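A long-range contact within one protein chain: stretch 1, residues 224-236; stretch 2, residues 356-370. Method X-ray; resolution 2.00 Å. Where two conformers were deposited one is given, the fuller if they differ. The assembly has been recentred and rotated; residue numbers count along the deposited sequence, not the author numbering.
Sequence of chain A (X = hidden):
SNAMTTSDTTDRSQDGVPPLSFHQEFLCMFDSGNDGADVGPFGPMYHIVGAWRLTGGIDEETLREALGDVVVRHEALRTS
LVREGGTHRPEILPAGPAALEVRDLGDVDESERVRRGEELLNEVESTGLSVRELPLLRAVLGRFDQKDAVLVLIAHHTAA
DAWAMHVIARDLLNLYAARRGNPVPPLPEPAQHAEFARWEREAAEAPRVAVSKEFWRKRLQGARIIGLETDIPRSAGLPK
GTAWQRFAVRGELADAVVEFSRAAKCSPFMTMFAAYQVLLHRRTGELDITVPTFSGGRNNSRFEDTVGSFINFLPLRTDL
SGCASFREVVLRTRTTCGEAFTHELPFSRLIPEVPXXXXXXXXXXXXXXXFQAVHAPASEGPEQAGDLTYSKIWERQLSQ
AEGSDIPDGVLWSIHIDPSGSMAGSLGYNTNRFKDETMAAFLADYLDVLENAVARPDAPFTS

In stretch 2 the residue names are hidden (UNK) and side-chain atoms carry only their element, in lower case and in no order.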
# COMPACT_ATOMS: atom_id res chain seq x y z
N ARG A 224 -17.23 -4.83 -15.68
CA ARG A 224 -16.11 -4.02 -16.11
C ARG A 224 -15.72 -3.15 -14.93
O ARG A 224 -16.57 -2.45 -14.39
CB ARG A 224 -16.48 -3.15 -17.32
CG ARG A 224 -16.91 -3.94 -18.57
CD ARG A 224 -15.72 -4.48 -19.34
NE ARG A 224 -16.09 -5.04 -20.64
CZ ARG A 224 -16.71 -6.21 -20.81
NH1 ARG A 224 -17.05 -6.96 -19.77
NH2 ARG A 224 -16.99 -6.63 -22.03
N ILE A 225 -14.46 -3.22 -14.51
CA ILE A 225 -13.95 -2.30 -13.49
C ILE A 225 -14.32 -0.88 -13.92
O ILE A 225 -14.14 -0.52 -15.07
CB ILE A 225 -12.44 -2.43 -13.27
CG1 ILE A 225 -12.12 -3.78 -12.61
CG2 ILE A 225 -11.94 -1.31 -12.39
CD1 ILE A 225 -10.64 -4.16 -12.65
N ILE A 226 -14.80 -0.07 -12.98
CA ILE A 226 -15.23 1.28 -13.30
C ILE A 226 -14.00 2.16 -13.57
O ILE A 226 -13.01 2.13 -12.82
CB ILE A 226 -16.13 1.84 -12.16
CG1 ILE A 226 -16.85 3.11 -12.58
CG2 ILE A 226 -15.33 2.17 -10.96
CD1 ILE A 226 -18.23 3.18 -12.00
N GLY A 227 -14.07 2.89 -14.67
CA GLY A 227 -13.02 3.84 -15.06
C GLY A 227 -13.32 5.28 -14.66
O GLY A 227 -14.47 5.71 -14.66
N LEU A 228 -12.27 6.00 -14.29
CA LEU A 228 -12.35 7.45 -14.06
C LEU A 228 -11.87 8.21 -15.29
O LEU A 228 -10.79 7.92 -15.82
CB LEU A 228 -11.50 7.86 -12.86
CG LEU A 228 -11.85 7.23 -11.53
CD1 LEU A 228 -10.86 7.73 -10.49
CD2 LEU A 228 -13.30 7.57 -11.15
N GLU A 229 -12.64 9.20 -15.74
CA GLU A 229 -12.25 9.92 -16.93
C GLU A 229 -11.06 10.78 -16.58
O GLU A 229 -11.11 11.54 -15.60
CB GLU A 229 -13.40 10.78 -17.48
CG GLU A 229 -13.09 11.42 -18.82
CD GLU A 229 -14.24 12.26 -19.34
OE1 GLU A 229 -15.21 12.48 -18.58
OE2 GLU A 229 -14.17 12.70 -20.51
N THR A 230 -10.01 10.68 -17.39
CA THR A 230 -8.80 11.44 -17.14
C THR A 230 -8.86 12.81 -17.77
O THR A 230 -9.64 13.03 -18.69
CB THR A 230 -7.59 10.70 -17.66
OG1 THR A 230 -7.80 10.32 -19.03
CG2 THR A 230 -7.33 9.45 -16.83
N ASP A 231 -8.03 13.72 -17.27
CA ASP A 231 -7.93 15.07 -17.82
C ASP A 231 -7.05 15.10 -19.04
O ASP A 231 -7.24 15.93 -19.91
CB ASP A 231 -7.34 16.05 -16.80
CG ASP A 231 -8.21 16.22 -15.57
OD1 ASP A 231 -9.45 16.21 -15.74
OD2 ASP A 231 -7.66 16.39 -14.45
N ILE A 232 -6.07 14.20 -19.09
CA ILE A 232 -5.10 14.17 -20.17
C ILE A 232 -5.10 12.74 -20.71
O ILE A 232 -4.95 11.77 -19.94
CB ILE A 232 -3.69 14.59 -19.69
CG1 ILE A 232 -3.72 15.98 -19.02
CG2 ILE A 232 -2.74 14.61 -20.88
CD1 ILE A 232 -2.53 16.24 -18.09
N PRO A 233 -5.26 12.60 -22.04
CA PRO A 233 -5.30 11.25 -22.59
C PRO A 233 -3.97 10.54 -22.60
O PRO A 233 -2.90 11.15 -22.65
CB PRO A 233 -5.79 11.45 -24.02
CG PRO A 233 -5.39 12.82 -24.37
CD PRO A 233 -5.52 13.61 -23.07
N ARG A 234 -4.07 9.23 -22.53
CA ARG A 234 -2.95 8.34 -22.66
C ARG A 234 -2.10 8.72 -23.87
O ARG A 234 -0.89 8.83 -23.77
CB ARG A 234 -3.50 6.90 -22.75
CG ARG A 234 -2.47 5.82 -22.54
CD ARG A 234 -3.13 4.40 -22.64
NE ARG A 234 -2.20 3.41 -22.14
CZ ARG A 234 -2.09 3.08 -20.86
NH1 ARG A 234 -1.19 2.18 -20.49
NH2 ARG A 234 -2.90 3.63 -19.95
N SER A 235 -2.75 8.96 -25.01
CA SER A 235 -2.05 9.28 -26.27
C SER A 235 -1.26 10.61 -26.26
O SER A 235 -0.43 10.83 -27.12
CB SER A 235 -3.04 9.29 -27.45
OG SER A 235 -4.10 10.22 -27.24
N ALA A 236 -1.49 11.48 -25.28
CA ALA A 236 -0.70 12.71 -25.24
C ALA A 236 0.75 12.37 -24.90
O ALA A 236 1.66 13.15 -25.16
CB ALA A 236 -1.27 13.69 -24.24
N UNK A 356 -12.21 -9.47 -20.06
CA UNK A 356 -12.59 -8.10 -20.44
C UNK A 356 -12.75 -7.18 -19.22
O UNK A 356 -13.05 -6.00 -19.36
c UNK A 356 -13.88 -8.92 -22.57
o UNK A 356 -12.45 -9.27 -24.45
c UNK A 356 -12.84 -8.46 -23.58
o UNK A 356 -12.41 -7.29 -23.53
c UNK A 356 -13.89 -8.09 -21.26
N UNK A 357 -12.54 -7.73 -18.02
CA UNK A 357 -12.72 -6.99 -16.78
C UNK A 357 -12.03 -5.61 -16.78
O UNK A 357 -12.54 -4.65 -16.18
c UNK A 357 -14.00 -7.23 -13.93
c UNK A 357 -12.21 -7.81 -15.60
c UNK A 357 -11.72 -7.95 -13.15
c UNK A 357 -12.49 -7.20 -14.21
N UNK A 358 -10.86 -5.50 -17.41
CA UNK A 358 -10.09 -4.27 -17.29
C UNK A 358 -10.17 -3.41 -18.53
O UNK A 358 -9.34 -2.53 -18.71
c UNK A 358 -8.29 -5.24 -15.67
c UNK A 358 -8.62 -4.58 -17.01
c UNK A 358 -6.40 -6.93 -17.03
se UNK A 358 -6.37 -5.55 -15.64
N UNK A 359 -11.13 -3.66 -19.41
CA UNK A 359 -11.15 -2.93 -20.69
C UNK A 359 -11.19 -1.39 -20.58
O UNK A 359 -11.20 -0.71 -21.60
c UNK A 359 -12.30 -3.40 -21.51
N UNK A 360 -11.22 -0.85 -19.35
CA UNK A 360 -11.11 0.59 -19.12
C UNK A 360 -9.85 0.97 -18.32
O UNK A 360 -9.78 2.01 -17.65
c UNK A 360 -12.35 1.11 -18.40
o UNK A 360 -13.29 1.55 -19.36
N UNK A 361 -8.84 0.11 -18.42
CA UNK A 361 -7.55 0.39 -17.82
C UNK A 361 -6.72 1.15 -18.80
O UNK A 361 -6.00 2.10 -18.42
c UNK A 361 -6.86 -0.90 -17.41
N UNK A 362 -6.81 0.72 -20.06
CA UNK A 362 -5.82 1.12 -21.06
C UNK A 362 -6.48 2.09 -22.01
O UNK A 362 -5.92 2.46 -23.08
c UNK A 362 -5.27 -0.12 -21.82
N UNK A 363 -7.69 2.52 -21.65
CA UNK A 363 -8.41 3.34 -22.59
C UNK A 363 -7.73 4.70 -22.59
O UNK A 363 -6.97 5.07 -21.65
c UNK A 363 -9.89 3.39 -22.26
o UNK A 363 -10.13 4.22 -21.15
N UNK A 364 -7.94 5.42 -23.68
CA UNK A 364 -7.20 6.63 -23.95
C UNK A 364 -7.65 7.71 -22.99
O UNK A 364 -6.89 8.59 -22.65
o UNK A 364 -6.71 9.06 -26.44
c UNK A 364 -7.41 7.06 -25.40
o UNK A 364 -5.14 7.70 -25.71
c UNK A 364 -6.35 8.01 -25.89
N UNK A 365 -8.90 7.63 -22.55
CA UNK A 365 -9.51 8.68 -21.77
C UNK A 365 -9.96 8.24 -20.39
O UNK A 365 -10.63 9.00 -19.70
c UNK A 365 -10.26 10.08 -23.74
n UNK A 365 -9.59 11.21 -23.47
o UNK A 365 -10.49 9.71 -24.89
c UNK A 365 -10.70 9.25 -22.54
N UNK A 366 -9.62 7.02 -19.99
CA UNK A 366 -9.94 6.60 -18.61
C UNK A 366 -8.80 5.84 -17.94
O UNK A 366 -7.92 5.30 -18.63
c UNK A 366 -14.33 7.43 -19.24
n UNK A 366 -13.95 7.19 -20.49
c UNK A 366 -12.75 6.52 -20.47
c UNK A 366 -11.20 5.72 -18.56
c UNK A 366 -12.41 6.36 -19.18
n UNK A 366 -13.41 6.94 -18.43
N UNK A 367 -8.84 5.80 -16.60
CA UNK A 367 -8.02 4.89 -15.82
C UNK A 367 -8.82 4.22 -14.73
O UNK A 367 -9.83 4.73 -14.25
c UNK A 367 -4.64 6.77 -15.34
o UNK A 367 -4.88 7.81 -14.75
n UNK A 367 -3.43 6.20 -15.33
c UNK A 367 -6.85 5.63 -15.18
c UNK A 367 -5.76 6.05 -16.11
N UNK A 368 -8.33 3.09 -14.28
CA UNK A 368 -9.00 2.45 -13.18
C UNK A 368 -8.48 3.01 -11.85
O UNK A 368 -7.35 3.47 -11.75
c UNK A 368 -7.26 -0.64 -12.24
c UNK A 368 -9.51 0.39 -14.49
c UNK A 368 -8.86 0.95 -13.23
c UNK A 368 -7.42 0.52 -13.18
N UNK A 369 -9.36 2.96 -10.86
CA UNK A 369 -9.00 3.31 -9.51
C UNK A 369 -9.12 2.11 -8.59
O UNK A 369 -9.89 1.17 -8.83
c UNK A 369 -9.88 4.45 -8.99
o UNK A 369 -11.15 3.95 -8.62
N UNK A 370 -8.30 2.14 -7.56
CA UNK A 370 -8.25 1.13 -6.53
C UNK A 370 -8.52 1.80 -5.18
O UNK A 370 -8.02 2.89 -4.91
c UNK A 370 -6.51 -0.17 -7.84
c UNK A 370 -6.82 -0.62 -5.44
c UNK A 370 -6.86 0.45 -6.49
O HOH W 1 -12.79 -2.14 -17.00
O HOH W 2 -12.21 1.96 -10.34
O HOH W 3 -8.35 12.13 -21.09
O HOH W 4 -5.28 4.25 -19.52

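Position 356 carries three carbons in a row, the last bearing two oxygens. The carboxylate leads away from stretch 1, while the CB lies over one face of the Arg224 guanidinium, 3.4 Å from Arg224 CZ; this is Glu356. Position 357 has four carbons forked at the second, on a CA-to-CB bond that points away, yet the fork carbon returns to 3.8 Å from Ile225 CG1: Leu357. Its carbonyl O accepts a hydrogen bond from Ile225 N at 2.9 Å. At 358 an unbranched chain of two carbons, a selenium and a carbon, the second carbon packed 4.0 Å from Ile225 CD1, can only be selenomethionine, Met358.

A single carbon at 359, 4.2 Å from Arg224 CD, marks Ala359, which closes a type I turn begun at Glu356. Position 360 has one carbon and one oxygen; its CB sits 4.4 Å from Gly227 CA, and an ideal CB on that glycine would come within 3.3 Å of it, so the bare backbone suits this tight spot. The residue is Ser360. Positions 361 and 362 each bear a lone carbon and are Ala361 and Ala362. The latter places its CA over one face of the Arg234 guanidinium, with Arg234 CD 3.4 Å from Ala362 O. One carbon and one oxygen at 363, on a CA-to-CB bond that points away from stretch 1, give Ser363.

At 364, two carbons end in two oxygens, both directed at the turn of stretch 1. One oxygen lies 2.8 Å from Ser235 N and the other 3.0 Å from Ser235 OG. This is Asp364, which accepts hydrogen bonds at OD1 from the amide and at OD2 from the hydroxyl, while its backbone O accepts one from Arg234 N at 2.9 Å. The two carbons at 365 end in one oxygen and one nitrogen, the nitrogen 3.8 Å from Pro233 CB: Asn365. ND2 donates to water 3, which in turn donates to Thr230 O.

A five-membered ring of three carbons and two nitrogens beyond one carbon, with a ring nitrogen 3.5 Å from Glu229 CA, makes 366 His366. Three carbons at 367, the third carrying a nitrogen and an oxygen that lies 3.6 Å from Thr230 CG2, give Gln367. Position 368 has four carbons forked at the first, one arm two carbons long and the shorter arm meeting Ile225 CG2 at 3.6 Å: Ile368. One carbon and one oxygen at 369, the CB 3.7 Å from Leu228 CD1, identify Ser369. Three carbons branched at the first, not touching stretch 1, make 370 Val370.

The contact is zipped mainly through backbone. Leu228 and Gln367 form an antiparallel pair, Leu228 N to Gln367 O at 2.8 Å and Gln367 N to Leu228 O at 3.0 Å, and Thr230 N extends the ladder to Asn365 O at 2.9 Å. Beyond it, Asp364 holds the 3-10 segment through three acceptor atoms. Toward the other end, Ile225 packs against Leu357, Met358 and Ile368, and water 1 donates to both Ile225 O and Leu357 O.

Stretch 2 356-370: ELMASAASDNHQISV
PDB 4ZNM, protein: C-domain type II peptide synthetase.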